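Sensory box/GGDEF family protein (Caulobacter crescentus, PDB 4YME) probably acts in cyclic di-GMP signalling as part of a longer membrane protein, this chain being its GGDEF domain of the diguanylate cyclase family. Local coordinates at residues Glu32-Leu41 with Asp83-Gly92. Sequence-based numbering, arbitrary orientation.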
ATOM      1  N   GLU A  32       4.201 -20.282   2.108  1.00 20.19           N
ATOM      2  CA  GLU A  32       4.708 -18.904   2.162  1.00 19.49           C
ATOM      3  C   GLU A  32       3.793 -18.013   3.025  1.00 19.49           C
ATOM      4  O   GLU A  32       2.650 -18.353   3.246  1.00 20.29           O
ATOM      5  CB  GLU A  32       4.808 -18.315   0.748  1.00 18.42           C
ATOM      6  CG  GLU A  32       5.864 -18.947  -0.099  1.00 18.90           C
ATOM      7  CD  GLU A  32       5.648 -18.749  -1.603  1.00 18.89           C
ATOM      8  OE1 GLU A  32       4.523 -19.074  -2.114  1.00 18.21           O
ATOM      9  OE2 GLU A  32       6.595 -18.265  -2.290  1.00 20.20           O
ATOM     10  N   SER A  33       4.381 -16.921   3.474  1.00 20.12           N
ATOM     11  CA  SER A  33       3.585 -15.934   4.206  0.70 20.62           C
ATOM     12  C   SER A  33       2.952 -14.941   3.243  1.00 19.56           C
ATOM     13  O   SER A  33       3.505 -14.641   2.184  1.00 19.09           O
ATOM     14  CB  SER A  33       4.408 -15.232   5.245  0.70 21.52           C
ATOM     15  OG  SER A  33       5.366 -14.451   4.677  0.70 23.18           O
ATOM     16  N   LEU A  34       1.778 -14.482   3.623  1.00 18.85           N
ATOM     17  CA  LEU A  34       1.030 -13.506   2.856  1.00 17.94           C
ATOM     18  C   LEU A  34       0.503 -12.428   3.803  1.00 16.71           C
ATOM     19  O   LEU A  34      -0.153 -12.748   4.798  1.00 17.31           O
ATOM     20  CB  LEU A  34      -0.138 -14.193   2.162  1.00 18.67           C
ATOM     21  CG  LEU A  34      -1.168 -13.338   1.448  1.00 19.67           C
ATOM     22  CD1 LEU A  34      -0.539 -12.618   0.378  1.00 19.95           C
ATOM     23  CD2 LEU A  34      -2.371 -14.271   0.996  1.00 20.53           C
ATOM     24  N   ALA A  35       0.786 -11.182   3.471  1.00 16.79           N
ATOM     25  CA  ALA A  35       0.355  -9.996   4.253  1.00 16.12           C
ATOM     26  C   ALA A  35      -0.213  -8.945   3.336  1.00 15.63           C
ATOM     27  O   ALA A  35       0.233  -8.823   2.158  1.00 15.88           O
ATOM     28  CB  ALA A  35       1.503  -9.387   5.008  1.00 17.01           C
ATOM     29  N   VAL A  36      -1.191  -8.210   3.834  1.00 15.34           N
ATOM     30  CA  VAL A  36      -1.803  -7.094   3.100  1.00 15.39           C
ATOM     31  C   VAL A  36      -1.560  -5.849   3.909  1.00 15.44           C
ATOM     32  O   VAL A  36      -1.946  -5.778   5.076  1.00 15.89           O
ATOM     33  CB  VAL A  36      -3.279  -7.332   2.848  1.00 15.78           C
ATOM     34  CG1 VAL A  36      -3.959  -6.160   2.202  1.00 16.75           C
ATOM     35  CG2 VAL A  36      -3.437  -8.692   2.039  1.00 16.20           C
ATOM     36  N   ILE A  37      -1.018  -4.837   3.253  1.00 15.48           N
ATOM     37  CA  ILE A  37      -0.630  -3.591   3.854  1.00 15.82           C
ATOM     38  C   ILE A  37      -1.403  -2.482   3.211  1.00 16.17           C
ATOM     39  O   ILE A  37      -1.254  -2.257   2.008  1.00 16.15           O
ATOM     40  CB  ILE A  37       0.859  -3.347   3.730  1.00 17.43           C
ATOM     41  CG1 ILE A  37       1.651  -4.489   4.352  1.00 18.80           C
ATOM     42  CG2 ILE A  37       1.231  -2.030   4.366  1.00 18.88           C
ATOM     43  CD1 ILE A  37       3.112  -4.534   4.070  1.00 20.94           C
ATOM     44  N   CYS A  38      -2.214  -1.785   3.988  1.00 16.27           N
ATOM     45  CA  CYS A  38      -2.953  -0.626   3.515  0.50 17.70           C
ATOM     46  C   CYS A  38      -2.233   0.657   3.933  1.00 17.35           C
ATOM     47  O   CYS A  38      -1.847   0.801   5.087  1.00 18.31           O
ATOM     48  CB  CYS A  38      -4.366  -0.711   4.102  0.50 18.74           C
ATOM     49  SG  CYS A  38      -5.557   0.524   3.557  0.50 21.96           S
ATOM     50  N   ILE A  39      -2.054   1.581   2.992  1.00 15.65           N
ATOM     51  CA  ILE A  39      -1.212   2.750   3.192  1.00 17.23           C
ATOM     52  C   ILE A  39      -1.957   3.989   2.795  1.00 17.79           C
ATOM     53  O   ILE A  39      -2.677   3.976   1.794  1.00 17.22           O
ATOM     54  CB  ILE A  39       0.009   2.691   2.257  1.00 17.89           C
ATOM     55  CG1 ILE A  39       0.839   1.440   2.511  1.00 18.83           C
ATOM     56  CG2 ILE A  39       0.846   3.978   2.318  1.00 19.10           C
ATOM     57  CD1 ILE A  39       1.813   1.067   1.398  1.00 20.93           C
ATOM     58  N   ASP A  40      -1.826   5.062   3.568  1.00 18.15           N
ATOM     59  CA  ASP A  40      -2.352   6.322   3.075  1.00 20.28           C
ATOM     60  C   ASP A  40      -1.405   7.438   3.391  1.00 19.29           C
ATOM     61  O   ASP A  40      -0.451   7.224   4.105  1.00 21.35           O
ATOM     62  CB  ASP A  40      -3.781   6.566   3.428  1.00 22.48           C
ATOM     63  CG  ASP A  40      -4.007   7.030   4.798  1.00 24.05           C
ATOM     64  OD1 ASP A  40      -3.062   7.121   5.591  1.00 24.38           O
ATOM     65  OD2 ASP A  40      -5.170   7.464   4.981  1.00 30.81           O
ATOM     66  N   LEU A  41      -1.591   8.574   2.748  1.00 17.81           N
ATOM     67  CA  LEU A  41      -0.646   9.676   2.850  1.00 18.27           C
ATOM     68  C   LEU A  41      -1.144  10.701   3.878  1.00 19.23           C
ATOM     69  O   LEU A  41      -2.299  11.117   3.864  1.00 21.92           O
ATOM     70  CB  LEU A  41      -0.424  10.341   1.472  1.00 17.93           C
ATOM     71  CG  LEU A  41       0.161   9.395   0.423  1.00 17.84           C
ATOM     72  CD1 LEU A  41       0.353  10.162  -0.881  1.00 18.52           C
ATOM     73  CD2 LEU A  41       1.517   8.738   0.891  1.00 19.63           C
ATOM     74  N   ASP A  83      -5.641   8.632  -2.107  1.00 18.57           N
ATOM     75  CA  ASP A  83      -4.311   8.345  -1.613  1.00 18.07           C
ATOM     76  C   ASP A  83      -4.221   7.037  -0.837  1.00 17.55           C
ATOM     77  O   ASP A  83      -3.313   6.884  -0.019  1.00 18.15           O
ATOM     78  CB  ASP A  83      -3.801   9.473  -0.746  1.00 18.54           C
ATOM     79  CG  ASP A  83      -4.593   9.631   0.568  1.00 19.80           C
ATOM     80  OD1 ASP A  83      -5.819   9.385   0.576  1.00 21.84           O
ATOM     81  OD2 ASP A  83      -3.940   9.986   1.558  1.00 21.26           O
ATOM     82  N   GLU A  84      -5.078   6.098  -1.157  1.00 18.36           N
ATOM     83  CA  GLU A  84      -5.102   4.785  -0.531  0.50 19.09           C
ATOM     84  C   GLU A  84      -4.395   3.762  -1.417  1.00 17.87           C
ATOM     85  O   GLU A  84      -4.828   3.513  -2.549  1.00 17.89           O
ATOM     86  CB  GLU A  84      -6.531   4.367  -0.375  0.50 22.15           C
ATOM     87  CG  GLU A  84      -7.276   5.102   0.718  0.50 24.92           C
ATOM     88  CD  GLU A  84      -8.456   4.252   1.056  0.50 27.55           C
ATOM     89  OE1 GLU A  84      -8.258   3.215   1.734  0.50 30.14           O
ATOM     90  OE2 GLU A  84      -9.522   4.563   0.504  0.50 32.79           O
ATOM     91  N   PHE A  85      -3.317   3.218  -0.912  1.00 15.67           N
ATOM     92  CA  PHE A  85      -2.513   2.230  -1.628  1.00 15.32           C
ATOM     93  C   PHE A  85      -2.535   0.921  -0.872  1.00 15.52           C
ATOM     94  O   PHE A  85      -2.809   0.880   0.352  1.00 15.11           O
ATOM     95  CB  PHE A  85      -1.107   2.714  -1.756  1.00 15.15           C
ATOM     96  CG  PHE A  85      -0.956   3.969  -2.605  1.00 14.60           C
ATOM     97  CD1 PHE A  85      -1.138   5.220  -2.089  1.00 15.90           C
ATOM     98  CD2 PHE A  85      -0.555   3.853  -3.936  1.00 14.95           C
ATOM     99  CE1 PHE A  85      -0.953   6.353  -2.877  1.00 15.73           C
ATOM    100  CE2 PHE A  85      -0.375   4.972  -4.725  1.00 15.01           C
ATOM    101  CZ  PHE A  85      -0.587   6.254  -4.194  1.00 15.58           C
ATOM    102  N   ILE A  86      -2.276  -0.183  -1.582  1.00 14.76           N
ATOM    103  CA  ILE A  86      -2.185  -1.489  -0.972  1.00 15.81           C
ATOM    104  C   ILE A  86      -0.941  -2.165  -1.487  1.00 15.31           C
ATOM    105  O   ILE A  86      -0.652  -2.144  -2.708  1.00 15.39           O
ATOM    106  CB  ILE A  86      -3.387  -2.371  -1.321  1.00 19.11           C
ATOM    107  CG1 ILE A  86      -4.672  -1.775  -0.828  1.00 22.69           C
ATOM    108  CG2 ILE A  86      -3.174  -3.823  -0.856  1.00 19.34           C
ATOM    109  CD1 ILE A  86      -4.952  -2.057   0.526  1.00 26.08           C
ATOM    110  N   VAL A  87      -0.205  -2.809  -0.588  1.00 14.76           N
ATOM    111  CA  VAL A  87       0.890  -3.690  -0.971  1.00 14.60           C
ATOM    112  C   VAL A  87       0.577  -5.066  -0.464  1.00 15.09           C
ATOM    113  O   VAL A  87       0.183  -5.256   0.697  1.00 16.30           O
ATOM    114  CB  VAL A  87       2.243  -3.213  -0.397  1.00 15.45           C
ATOM    115  CG1 VAL A  87       3.291  -4.267  -0.593  1.00 17.40           C
ATOM    116  CG2 VAL A  87       2.635  -1.860  -1.001  1.00 15.98           C
ATOM    117  N   VAL A  88       0.691  -6.049  -1.347  1.00 13.57           N
ATOM    118  CA  VAL A  88       0.579  -7.448  -0.980  1.00 14.53           C
ATOM    119  C   VAL A  88       1.942  -8.080  -0.999  1.00 14.91           C
ATOM    120  O   VAL A  88       2.618  -8.078  -2.021  1.00 14.74           O
ATOM    121  CB  VAL A  88      -0.418  -8.199  -1.897  1.00 14.20           C
ATOM    122  CG1 VAL A  88      -0.444  -9.680  -1.535  1.00 15.47           C
ATOM    123  CG2 VAL A  88      -1.791  -7.575  -1.882  1.00 15.57           C
ATOM    124  N   GLN A  89       2.343  -8.605   0.166  1.00 15.26           N
ATOM    125  CA  GLN A  89       3.658  -9.216   0.342  1.00 16.12           C
ATOM    126  C   GLN A  89       3.506 -10.734   0.389  1.00 16.41           C
ATOM    127  O   GLN A  89       2.782 -11.268   1.203  1.00 16.46           O
ATOM    128  CB  GLN A  89       4.243  -8.766   1.679  1.00 18.34           C
ATOM    129  CG  GLN A  89       5.619  -9.356   1.882  1.00 20.60           C
ATOM    130  CD  GLN A  89       6.077  -9.207   3.340  1.00 20.56           C
ATOM    131  OE1 GLN A  89       5.311  -9.481   4.293  1.00 23.29           O
ATOM    132  NE2 GLN A  89       7.291  -8.797   3.500  1.00 23.45           N
ATOM    133  N   ILE A  90       4.224 -11.404  -0.520  1.00 16.44           N
ATOM    134  CA  ILE A  90       4.426 -12.846  -0.457  1.00 17.32           C
ATOM    135  C   ILE A  90       5.890 -13.080  -0.124  1.00 18.86           C
ATOM    136  O   ILE A  90       6.777 -12.626  -0.827  1.00 19.04           O
ATOM    137  CB  ILE A  90       4.084 -13.525  -1.779  1.00 17.17           C
ATOM    138  CG1 ILE A  90       2.606 -13.413  -2.108  1.00 18.12           C
ATOM    139  CG2 ILE A  90       4.434 -15.013  -1.703  1.00 18.01           C
ATOM    140  CD1 ILE A  90       2.177 -13.835  -3.522  1.00 19.75           C
ATOM    141  N   ALA A  91       6.122 -13.833   0.942  1.00 22.31           N
ATOM    142  CA  ALA A  91       7.492 -13.979   1.459  1.00 24.24           C
ATOM    143  C   ALA A  91       7.627 -15.272   2.240  1.00 28.52           C
ATOM    144  O   ALA A  91       6.759 -16.107   2.181  1.00 25.84           O
ATOM    145  CB  ALA A  91       7.839 -12.793   2.327  1.00 24.50           C
ATOM    146  N   GLY A  92       8.742 -15.425   2.961  1.00 37.52           N
ATOM    147  CA  GLY A  92       9.009 -16.652   3.763  1.00 42.48           C
ATOM    148  C   GLY A  92       8.895 -16.453   5.260  1.00 49.67           C
ATOM    149  O   GLY A  92       8.199 -15.541   5.740  1.00 52.84           O
TER
HETATM  150  O   HOH W   1       4.227 -11.916   3.845  1.00 27.25           O
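L34 CD1 lies 3.5 Å from V88 CG1; L34 CG, anti to the backbone N (chi1 172°), carries the methyl there, the two side chains meet at a slant, and the same methyl also touches I90 CG1. Farther along this face V36 CG1 packs on I86 CG2, and I86 CD1 folds back to C38 CB (3.9 Å). The other face carries I39 CD1 against V87 CG2, while I39 O lies at the edge of the F85 ring. Beneath these side chains the backbones pair antiparallel, S33, A35, I37 and I39 forming hydrogen-bonded pairs with A91, Q89, V87 and F85. The two strands are the central pair of the four-stranded ferredoxin-like sheet, and the GGDEF signature, residues 81-85, spans the hairpin turn between strands 76-81 and 84-91. There D83 OD2 accepts a hydrogen bond from L41 N at 3.0 Å, the N lying above the carboxylate plane. An alanine in place of D83 would probably leave the L41 amide without this acceptor. At the far end, in one of its two conformers, S33 OG donates to a water (2.9 Å), which donates to Q89 O and Q89 OE1 (2.7 Å), while Q89 NE2 bonds V98 O. Helices 13-30 and 139-156 cover the L34, V36 and I86 face; helices 53-70 and 95-109 cover the side of F85 and I37. D40, whose OD2 is 4.4 Å from D83 OD2, forms a salt bridge with K154.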